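Local coordinates for protein oxidoreductase (Azotobacter vinelandii, PDB 7D5M) that binds the cofactor NAD and, as an inositol dehydrogenase homolog of the GFO/IDH/MocA family, probably oxidises a sugar-like alcohol, at residues A[44-49]-A[65-70]; A[12-17]-A[28-33]. All coordinates share one frame; numbering follows the deposited sequence.

Contact 1. Residues A[44-49]-A[65-70]. With NAD (nicotinamide-adenine-dinucleotide), chain B.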
ATOM      1  N   GLY A  44      41.686 -14.401   9.023  1.00 12.53           N
ATOM      2  CA  GLY A  44      41.075 -13.117   9.387  1.00 12.86           C
ATOM      3  C   GLY A  44      41.780 -12.437  10.537  1.00 13.48           C
ATOM      4  O   GLY A  44      42.498 -13.114  11.305  1.00 15.01           O
ATOM      5  N   ALA A  45      41.586 -11.125  10.633  1.00 13.24           N
ATOM      6  CA  ALA A  45      41.822 -10.331  11.860  1.00 13.38           C
ATOM      7  C   ALA A  45      40.466  -9.744  12.249  1.00 13.21           C
ATOM      8  O   ALA A  45      40.155  -8.618  11.845  1.00 12.30           O
ATOM      9  CB  ALA A  45      42.868  -9.275  11.634  1.00 13.55           C
ATOM     10  N   PHE A  46      39.666 -10.526  12.968  1.00 13.57           N
ATOM     11  CA  PHE A  46      38.195 -10.345  13.053  1.00 13.93           C
ATOM     12  C   PHE A  46      37.794  -9.272  14.071  1.00 14.59           C
ATOM     13  O   PHE A  46      36.679  -8.758  13.947  1.00 14.75           O
ATOM     14  CB  PHE A  46      37.519 -11.669  13.399  1.00 14.09           C
ATOM     15  CG  PHE A  46      37.564 -12.679  12.284  1.00 13.85           C
ATOM     16  CD1 PHE A  46      36.808 -12.486  11.134  1.00 14.59           C
ATOM     17  CD2 PHE A  46      38.393 -13.786  12.355  1.00 14.04           C
ATOM     18  CE1 PHE A  46      36.860 -13.405  10.096  1.00 14.17           C
ATOM     19  CE2 PHE A  46      38.449 -14.702  11.314  1.00 14.28           C
ATOM     20  CZ  PHE A  46      37.678 -14.512  10.189  1.00 14.06           C
ATOM     21  N   ASP A  47      38.641  -8.945  15.047  1.00 14.60           N
ATOM     22  CA  ASP A  47      38.190  -8.183  16.241  1.00 14.98           C
ATOM     23  C   ASP A  47      39.329  -7.304  16.771  1.00 15.56           C
ATOM     24  O   ASP A  47      40.499  -7.703  16.645  1.00 15.29           O
ATOM     25  CB  ASP A  47      37.651  -9.176  17.275  1.00 15.08           C
ATOM     26  CG  ASP A  47      36.656  -8.617  18.273  1.00 15.75           C
ATOM     27  OD1 ASP A  47      36.958  -7.566  18.873  1.00 16.04           O
ATOM     28  OD2 ASP A  47      35.577  -9.246  18.451  1.00 15.87           O
ATOM     29  N   ILE A  48      38.986  -6.155  17.366  1.00 16.48           N
ATOM     30  CA  ILE A  48      39.951  -5.293  18.109  1.00 17.17           C
ATOM     31  C   ILE A  48      40.458  -6.052  19.340  1.00 17.15           C
ATOM     32  O   ILE A  48      41.582  -5.773  19.777  1.00 16.50           O
ATOM     33  CB  ILE A  48      39.333  -3.929  18.490  1.00 18.02           C
ATOM     34  CG1 ILE A  48      40.387  -2.958  19.040  1.00 18.73           C
ATOM     35  CG2 ILE A  48      38.172  -4.088  19.464  1.00 18.64           C
ATOM     36  CD1 ILE A  48      41.407  -2.508  18.014  1.00 19.16           C
ATOM     37  N   ASP A  49      39.643  -6.957  19.887  1.00 16.73           N
ATOM     38  CA  ASP A  49      40.013  -7.871  20.998  1.00 17.35           C
ATOM     39  C   ASP A  49      40.511  -9.151  20.340  1.00 17.11           C
ATOM     40  O   ASP A  49      39.705  -9.928  19.840  1.00 15.48           O
ATOM     41  CB  ASP A  49      38.819  -8.058  21.938  1.00 18.30           C
ATOM     42  CG  ASP A  49      38.969  -9.096  23.035  1.00 19.21           C
ATOM     43  OD1 ASP A  49      39.804 -10.000  22.905  1.00 18.89           O
ATOM     44  OD2 ASP A  49      38.208  -9.004  24.013  1.00 21.62           O
ATOM     45  N   GLN A  65      45.418 -20.679  13.948  1.00 19.05           N
ATOM     46  CA  GLN A  65      46.744 -20.111  13.586  1.00 20.21           C
ATOM     47  C   GLN A  65      46.609 -19.104  12.436  1.00 19.18           C
ATOM     48  O   GLN A  65      47.571 -18.351  12.201  1.00 19.00           O
ATOM     49  CB  GLN A  65      47.703 -21.237  13.219  1.00 23.12           C
ATOM     50  CG  GLN A  65      48.248 -21.972  14.434  1.00 25.72           C
ATOM     51  CD  GLN A  65      49.392 -22.868  14.033  1.00 28.60           C
ATOM     52  OE1 GLN A  65      49.192 -23.941  13.473  1.00 32.43           O
ATOM     53  NE2 GLN A  65      50.608 -22.410  14.283  1.00 31.59           N
ATOM     54  N   ARG A  66      45.465 -19.057  11.746  1.00 16.77           N
ATOM     55  CA  ARG A  66      45.223 -18.052  10.674  1.00 16.08           C
ATOM     56  C   ARG A  66      44.191 -17.021  11.147  1.00 15.63           C
ATOM     57  O   ARG A  66      43.675 -16.274  10.299  1.00 14.73           O
ATOM     58  CB  ARG A  66      44.779 -18.740   9.381  1.00 16.21           C
ATOM     59  CG  ARG A  66      45.803 -19.716   8.826  1.00 15.86           C
ATOM     60  CD  ARG A  66      45.329 -20.367   7.550  1.00 15.55           C
ATOM     61  NE  ARG A  66      45.663 -19.607   6.351  1.00 15.67           N
ATOM     62  CZ  ARG A  66      45.406 -20.021   5.114  1.00 16.05           C
ATOM     63  NH1 ARG A  66      44.812 -21.187   4.926  1.00 15.91           N
ATOM     64  NH2 ARG A  66      45.730 -19.278   4.070  1.00 16.07           N
ATOM     65  N   CYS A  67      43.901 -16.993  12.447  1.00 15.39           N
ATOM     66  CA  CYS A  67      43.201 -15.875  13.126  1.00 15.43           C
ATOM     67  C   CYS A  67      44.280 -14.979  13.728  1.00 15.79           C
ATOM     68  O   CYS A  67      44.777 -15.301  14.824  1.00 18.14           O
ATOM     69  CB  CYS A  67      42.248 -16.349  14.212  1.00 15.64           C
ATOM     70  SG  CYS A  67      40.950 -17.451  13.591  1.00 16.52           S
ATOM     71  N   TYR A  68      44.665 -13.933  13.008  1.00 15.08           N
ATOM     72  CA  TYR A  68      45.793 -13.043  13.372  1.00 14.81           C
ATOM     73  C   TYR A  68      45.285 -11.876  14.204  1.00 14.90           C
ATOM     74  O   TYR A  68      44.117 -11.495  14.110  1.00 14.06           O
ATOM     75  CB  TYR A  68      46.497 -12.565  12.108  1.00 15.22           C
ATOM     76  CG  TYR A  68      46.960 -13.672  11.197  1.00 14.85           C
ATOM     77  CD1 TYR A  68      48.187 -14.293  11.383  1.00 14.80           C
ATOM     78  CD2 TYR A  68      46.181 -14.092  10.130  1.00 14.75           C
ATOM     79  CE1 TYR A  68      48.624 -15.305  10.545  1.00 15.11           C
ATOM     80  CE2 TYR A  68      46.612 -15.097   9.276  1.00 14.46           C
ATOM     81  CZ  TYR A  68      47.847 -15.688   9.469  1.00 15.59           C
ATOM     82  OH  TYR A  68      48.276 -16.670   8.626  1.00 16.11           O
ATOM     83  N   PRO A  69      46.144 -11.276  15.058  1.00 14.70           N
ATOM     84  CA  PRO A  69      45.714 -10.174  15.920  1.00 15.55           C
ATOM     85  C   PRO A  69      45.465  -8.841  15.207  1.00 15.16           C
ATOM     86  O   PRO A  69      44.813  -7.986  15.793  1.00 15.22           O
ATOM     87  CB  PRO A  69      46.885 -10.030  16.909  1.00 15.43           C
ATOM     88  CG  PRO A  69      48.066 -10.535  16.132  1.00 15.06           C
ATOM     89  CD  PRO A  69      47.519 -11.712  15.350  1.00 15.12           C
ATOM     90  N   ASP A  70      45.995  -8.665  13.995  1.00 15.57           N
ATOM     91  CA  ASP A  70      45.872  -7.388  13.252  1.00 15.67           C
ATOM     92  C   ASP A  70      46.056  -7.619  11.749  1.00 15.04           C
ATOM     93  O   ASP A  70      46.598  -8.666  11.338  1.00 14.38           O
ATOM     94  CB  ASP A  70      46.925  -6.377  13.726  1.00 16.57           C
ATOM     95  CG  ASP A  70      48.327  -6.791  13.313  1.00 17.80           C
ATOM     96  OD1 ASP A  70      48.823  -7.797  13.850  1.00 21.70           O
ATOM     97  OD2 ASP A  70      48.883  -6.164  12.411  1.00 21.37           O
TER
HETATM   98  PA  NAD B 500      30.618  -2.439  14.296  1.00 22.31           P
HETATM   99  O1A NAD B 500      31.167  -1.503  15.327  1.00 23.28           O
HETATM  100  O2A NAD B 500      29.284  -3.087  14.490  1.00 20.27           O
HETATM  101  O5B NAD B 500      31.715  -3.577  14.008  1.00 21.11           O
HETATM  102  C5B NAD B 500      33.150  -3.303  14.017  1.00 19.22           C
HETATM  103  C4B NAD B 500      33.871  -4.629  14.015  1.00 18.31           C
HETATM  104  O4B NAD B 500      35.264  -4.443  13.653  1.00 17.49           O
HETATM  105  C3B NAD B 500      33.904  -5.356  15.366  1.00 17.91           C
HETATM  106  O3B NAD B 500      33.876  -6.760  15.154  1.00 16.96           O
HETATM  107  C2B NAD B 500      35.242  -4.884  15.946  1.00 17.11           C
HETATM  108  O2B NAD B 500      35.776  -5.717  16.949  1.00 16.39           O
HETATM  109  C1B NAD B 500      36.090  -4.945  14.684  1.00 17.63           C
HETATM  110  N9A NAD B 500      37.296  -4.133  14.711  1.00 18.69           N
HETATM  111  C8A NAD B 500      37.388  -2.825  15.109  1.00 18.17           C
HETATM  112  N7A NAD B 500      38.588  -2.322  14.958  1.00 18.83           N
HETATM  113  C5A NAD B 500      39.330  -3.355  14.406  1.00 19.06           C
HETATM  114  C6A NAD B 500      40.677  -3.435  14.000  1.00 19.67           C
HETATM  115  N6A NAD B 500      41.533  -2.413  14.067  1.00 19.35           N
HETATM  116  N1A NAD B 500      41.099  -4.612  13.476  1.00 19.96           N
HETATM  117  C2A NAD B 500      40.226  -5.630  13.407  1.00 19.43           C
HETATM  118  N3A NAD B 500      38.936  -5.665  13.744  1.00 18.79           N
HETATM  119  C4A NAD B 500      38.543  -4.480  14.245  1.00 19.04           C
HETATM  120  O3  NAD B 500      30.553  -1.681  12.868  1.00 21.69           O
HETATM  121  PN  NAD B 500      29.592  -1.974  11.594  1.00 21.76           P
HETATM  122  O1N NAD B 500      28.267  -1.292  11.793  1.00 22.52           O
HETATM  123  O2N NAD B 500      29.607  -3.447  11.311  1.00 18.56           O
HETATM  124  O5D NAD B 500      30.352  -1.184  10.425  1.00 22.26           O
HETATM  125  C5D NAD B 500      31.684  -1.518  10.028  1.00 20.09           C
HETATM  126  C4D NAD B 500      31.908  -0.849   8.701  1.00 20.46           C
HETATM  127  O4D NAD B 500      30.882  -1.294   7.777  1.00 20.51           O
HETATM  128  C3D NAD B 500      31.794   0.680   8.738  1.00 19.21           C
HETATM  129  O3D NAD B 500      32.714   1.246   7.822  1.00 19.76           O
HETATM  130  C2D NAD B 500      30.342   0.930   8.313  1.00 20.29           C
HETATM  131  O2D NAD B 500      30.143   2.206   7.724  1.00 18.49           O
HETATM  132  C1D NAD B 500      30.161  -0.177   7.274  1.00 21.01           C
HETATM  133  N1N NAD B 500      28.744  -0.596   7.048  1.00 20.98           N
HETATM  134  C2N NAD B 500      28.258  -0.644   5.759  1.00 21.59           C
HETATM  135  C3N NAD B 500      26.925  -0.981   5.514  1.00 20.09           C
HETATM  136  C7N NAD B 500      26.512  -1.167   4.069  1.00 19.39           C
HETATM  137  O7N NAD B 500      27.391  -1.273   3.207  1.00 17.44           O
HETATM  138  N7N NAD B 500      25.211  -1.239   3.804  1.00 15.95           N
HETATM  139  C4N NAD B 500      26.058  -1.145   6.599  1.00 21.56           C
HETATM  140  C5N NAD B 500      26.563  -1.076   7.897  1.00 20.98           C
HETATM  141  C6N NAD B 500      27.923  -0.952   8.082  1.00 21.30           C
HETATM  142  O   HOH W   1      41.456 -10.015  15.657  1.00 27.89           O

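Contact 2. Residues A[12-17]-A[28-33]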
ATOM      1  N   ILE A  12      38.126 -17.635  -4.497  1.00 12.83           N
ATOM      2  CA  ILE A  12      39.199 -16.676  -4.108  1.00 12.57           C
ATOM      3  C   ILE A  12      39.562 -16.963  -2.644  1.00 12.14           C
ATOM      4  O   ILE A  12      38.654 -16.998  -1.784  1.00 11.86           O
ATOM      5  CB  ILE A  12      38.749 -15.213  -4.300  1.00 12.95           C
ATOM      6  CG1 ILE A  12      38.292 -14.882  -5.730  1.00 14.11           C
ATOM      7  CG2 ILE A  12      39.835 -14.257  -3.822  1.00 13.01           C
ATOM      8  CD1 ILE A  12      39.347 -15.000  -6.791  1.00 14.78           C
ATOM      9  N   ARG A  13      40.843 -17.145  -2.343  1.00 11.79           N
ATOM     10  CA  ARG A  13      41.302 -17.328  -0.945  1.00 11.88           C
ATOM     11  C   ARG A  13      41.161 -15.978  -0.232  1.00 11.60           C
ATOM     12  O   ARG A  13      41.705 -14.970  -0.736  1.00 11.54           O
ATOM     13  CB  ARG A  13      42.722 -17.903  -0.928  1.00 12.53           C
ATOM     14  CG  ARG A  13      42.817 -19.286  -1.559  1.00 13.72           C
ATOM     15  CD  ARG A  13      44.202 -19.895  -1.424  1.00 14.65           C
ATOM     16  NE  ARG A  13      45.271 -19.055  -1.944  1.00 15.20           N
ATOM     17  CZ  ARG A  13      45.737 -19.057  -3.195  1.00 16.37           C
ATOM     18  NH1 ARG A  13      45.222 -19.853  -4.116  1.00 17.59           N
ATOM     19  NH2 ARG A  13      46.716 -18.240  -3.528  1.00 17.63           N
ATOM     20  N   TRP A  14      40.433 -15.954   0.880  1.00 11.09           N
ATOM     21  CA  TRP A  14      39.828 -14.709   1.414  1.00 10.91           C
ATOM     22  C   TRP A  14      39.996 -14.581   2.929  1.00 10.69           C
ATOM     23  O   TRP A  14      39.944 -15.587   3.661  1.00 10.94           O
ATOM     24  CB  TRP A  14      38.363 -14.675   0.972  1.00 10.87           C
ATOM     25  CG  TRP A  14      37.566 -13.469   1.355  1.00 10.85           C
ATOM     26  CD1 TRP A  14      37.761 -12.170   0.978  1.00 11.00           C
ATOM     27  CD2 TRP A  14      36.347 -13.491   2.117  1.00 10.14           C
ATOM     28  NE1 TRP A  14      36.764 -11.379   1.495  1.00 11.02           N
ATOM     29  CE2 TRP A  14      35.881 -12.166   2.193  1.00 10.55           C
ATOM     30  CE3 TRP A  14      35.629 -14.502   2.765  1.00 10.56           C
ATOM     31  CZ2 TRP A  14      34.723 -11.833   2.902  1.00 10.38           C
ATOM     32  CZ3 TRP A  14      34.482 -14.174   3.455  1.00  9.99           C
ATOM     33  CH2 TRP A  14      34.037 -12.857   3.514  1.00  9.96           C
ATOM     34  N   ALA A  15      40.140 -13.336   3.378  1.00 10.59           N
ATOM     35  CA  ALA A  15      40.174 -12.933   4.792  1.00 11.01           C
ATOM     36  C   ALA A  15      39.217 -11.763   5.012  1.00 11.41           C
ATOM     37  O   ALA A  15      38.897 -11.014   4.054  1.00 10.34           O
ATOM     38  CB  ALA A  15      41.572 -12.548   5.187  1.00 11.26           C
ATOM     39  N   MET A  16      38.814 -11.591   6.262  1.00 11.96           N
ATOM     40  CA  MET A  16      38.151 -10.359   6.734  1.00 12.42           C
ATOM     41  C   MET A  16      39.056  -9.674   7.750  1.00 12.06           C
ATOM     42  O   MET A  16      39.785 -10.372   8.485  1.00 12.48           O
ATOM     43  CB  MET A  16      36.791 -10.667   7.356  1.00 14.21           C
ATOM     44  CG  MET A  16      35.770 -11.055   6.319  1.00 15.26           C
ATOM     45  SD  MET A  16      34.102 -10.968   7.008  1.00 16.97           S
ATOM     46  CE  MET A  16      33.865  -9.193   7.073  1.00 17.79           C
ATOM     47  N   VAL A  17      39.035  -8.347   7.738  1.00 11.85           N
ATOM     48  CA  VAL A  17      39.509  -7.507   8.870  1.00 11.60           C
ATOM     49  C   VAL A  17      38.275  -6.822   9.441  1.00 11.78           C
ATOM     50  O   VAL A  17      37.571  -6.136   8.674  1.00 11.36           O
ATOM     51  CB  VAL A  17      40.583  -6.495   8.434  1.00 12.12           C
ATOM     52  CG1 VAL A  17      41.149  -5.751   9.633  1.00 12.35           C
ATOM     53  CG2 VAL A  17      41.699  -7.166   7.657  1.00 11.60           C
ATOM     54  N   ILE A  28      26.773 -10.354   6.774  1.00  9.73           N
ATOM     55  CA  ILE A  28      26.295 -10.240   5.366  1.00  9.63           C
ATOM     56  C   ILE A  28      27.497 -10.302   4.412  1.00  9.38           C
ATOM     57  O   ILE A  28      27.362 -10.912   3.336  1.00  9.74           O
ATOM     58  CB  ILE A  28      25.389  -9.017   5.128  1.00  9.71           C
ATOM     59  CG1 ILE A  28      24.784  -9.089   3.721  1.00  9.89           C
ATOM     60  CG2 ILE A  28      26.114  -7.698   5.367  1.00  9.83           C
ATOM     61  CD1 ILE A  28      23.561  -8.235   3.541  1.00 10.55           C
ATOM     62  N   HIS A  29      28.664  -9.783   4.796  1.00  9.30           N
ATOM     63  CA  HIS A  29      29.898  -9.971   3.991  1.00  9.53           C
ATOM     64  C   HIS A  29      30.131 -11.461   3.734  1.00  9.62           C
ATOM     65  O   HIS A  29      30.349 -11.842   2.566  1.00  9.77           O
ATOM     66  CB  HIS A  29      31.116  -9.351   4.661  1.00  9.68           C
ATOM     67  CG  HIS A  29      31.210  -7.879   4.448  1.00  9.62           C
ATOM     68  ND1 HIS A  29      31.861  -7.337   3.354  1.00  9.58           N
ATOM     69  CD2 HIS A  29      30.720  -6.840   5.157  1.00  9.87           C
ATOM     70  CE1 HIS A  29      31.784  -6.023   3.413  1.00  9.58           C
ATOM     71  NE2 HIS A  29      31.093  -5.693   4.514  1.00  9.40           N
ATOM     72  N   ARG A  30      30.146 -12.264   4.790  1.00  9.79           N
ATOM     73  CA  ARG A  30      30.445 -13.716   4.692  1.00  9.81           C
ATOM     74  C   ARG A  30      29.310 -14.423   3.947  1.00  9.92           C
ATOM     75  O   ARG A  30      29.596 -15.298   3.126  1.00  9.96           O
ATOM     76  CB  ARG A  30      30.673 -14.317   6.074  1.00  9.82           C
ATOM     77  CG  ARG A  30      31.950 -13.824   6.735  1.00  9.94           C
ATOM     78  CD  ARG A  30      32.225 -14.540   8.051  1.00 10.59           C
ATOM     79  NE  ARG A  30      31.208 -14.288   9.065  1.00 10.86           N
ATOM     80  CZ  ARG A  30      31.194 -13.240   9.887  1.00 11.16           C
ATOM     81  NH1 ARG A  30      32.136 -12.318   9.808  1.00 11.53           N
ATOM     82  NH2 ARG A  30      30.223 -13.108  10.773  1.00 11.11           N
ATOM     83  N   SER A  31      28.066 -14.114   4.280  1.00  9.83           N
ATOM     84  CA  SER A  31      26.897 -14.754   3.629  1.00  9.96           C
ATOM     85  C   SER A  31      27.027 -14.605   2.108  1.00 10.18           C
ATOM     86  O   SER A  31      26.872 -15.603   1.388  1.00 10.59           O
ATOM     87  CB  SER A  31      25.611 -14.191   4.167  1.00 10.21           C
ATOM     88  OG  SER A  31      24.516 -15.010   3.782  1.00 10.30           O
ATOM     89  N   ALA A  32      27.339 -13.400   1.635  1.00  9.77           N
ATOM     90  CA  ALA A  32      27.426 -13.065   0.197  1.00  9.61           C
ATOM     91  C   ALA A  32      28.707 -13.652  -0.415  1.00  9.85           C
ATOM     92  O   ALA A  32      28.641 -14.161  -1.544  1.00  9.92           O
ATOM     93  CB  ALA A  32      27.375 -11.565   0.024  1.00  9.77           C
ATOM     94  N   ALA A  33      29.836 -13.552   0.284  1.00  9.74           N
ATOM     95  CA  ALA A  33      31.161 -13.958  -0.246  1.00 10.10           C
ATOM     96  C   ALA A  33      31.247 -15.488  -0.393  1.00 10.65           C
ATOM     97  O   ALA A  33      31.779 -15.976  -1.418  1.00 10.02           O
ATOM     98  CB  ALA A  33      32.246 -13.420   0.644  1.00 10.07           C
TER

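Contact 1. Residues A[44-49]-A[65-70]
The methyl of Ala-45 lies over the backbone where Tyr-68 leads into Pro-69 and Asp-70, with CB 3.6 Å from Tyr-68 O. This is the end of the second strand of the NAD-binding Rossmann fold, strand 39-45, flanked by the loop between helices 50-59 and 71-78. A single beta bridge joins the two. Gly-44 N donates to Arg-66 O (3.0 Å), and Tyr-68 N donates to Gly-44 O (2.9 Å). Two CA-H...O contacts, Cys-67 CA to Gly-44 O and Ala-45 CA to Tyr-68 O, lie beside these bonds. Cys-67 SG stands at the edge of the Phe-46 ring, 4.4 Å from CE2. Past the bridge the strand end turns to the adenosine half of NAD. Asp-47 holds CG anti to its backbone N (chi1 -156°), which brings OD1 to 2.9 Å from O2B of the NAD ribose. OD1 accepts from Asp-49 N, closing an Asx turn, while OD2 pairs with Arg-52. An alanine here would probably leave Arg-52 without this charge partner and Asp-49 N without its turn acceptor. Ile-48 N donates to NAD O2B at 3.3 Å, with an N-H...O angle of 165°.

Contact 2. Residues A[12-17]-A[28-33]
Ala-33 CB sits over one face of the Trp-14 indole, 3.7 Å from the centroid of the six-membered ring and 21° off its normal. This CH-pi contact belongs to the tight packing between strand 12-16 and helix 26-34, which open the Rossmann beta-alpha-beta unit. The short axes run nearly antiparallel, 10.6 Å apart, and large strand side chains fill that distance. Trp-14 has CG anti to its backbone N (chi1 -178°), sending the indole to the helix. Its CH2 comes within 3.4 Å of Ala-33 CB, while Arg-30 CA meets the ring edge. Trp-14 NE1 is hydrogen-bonded to Ser-89 OG.

Met-16 also packs closely, but without a ring face. Its CG lies anti to the carbonyl carbon and SD follows an extended chi2, which lays SD 3.6 Å from Arg-30 CG; the bend at chi3 then turns CE to His-29 CB, 3.7 Å away. The stronger polar partners of His-29 and Arg-30 lie beyond the strand. His-29 hydrogen-bonds Glu-114 through NE2 and Tyr-337 OH through ND1. Arg-30 NH1 hydrogen-bonds Gly-19 O, and NH2 Asn-3 O of the second subunit. On the loose outer side, partly exposed Ser-31 points away from the strand and has a weak hydrogen bond to Arg-35 of that subunit.

The one polar link across the contact, Arg-30 NH1 to Met-16 SD at 3.7 Å, is weak, with 141° at the hydrogen. Strand and helix are thus joined mainly by apolar packing, and the arginine charge is answered by backbone oxygens, one across the subunit interface.

Both contacts belong to the Rossmann domain and meet on neighbouring strands of one parallel sheet. Contact 2 is the more interior, with its centre about 15 Å from the chain centre against about 24 Å for contact 1. Every touching residue of contact 2 is buried; contact 1 is mostly buried but includes exposed Pro-69. Their chemistry differs accordingly. Contact 2 joins a strand to a helix through side chains, whereas contact 1 ties a strand end to a loop through backbone bonds and borders the adenosine of NAD. The two are joined by a probable hydrogen bond from Ala-45 N to Met-16 O, 2.9 Å, and by Phe-46 CE1 packing on Met-16 CB.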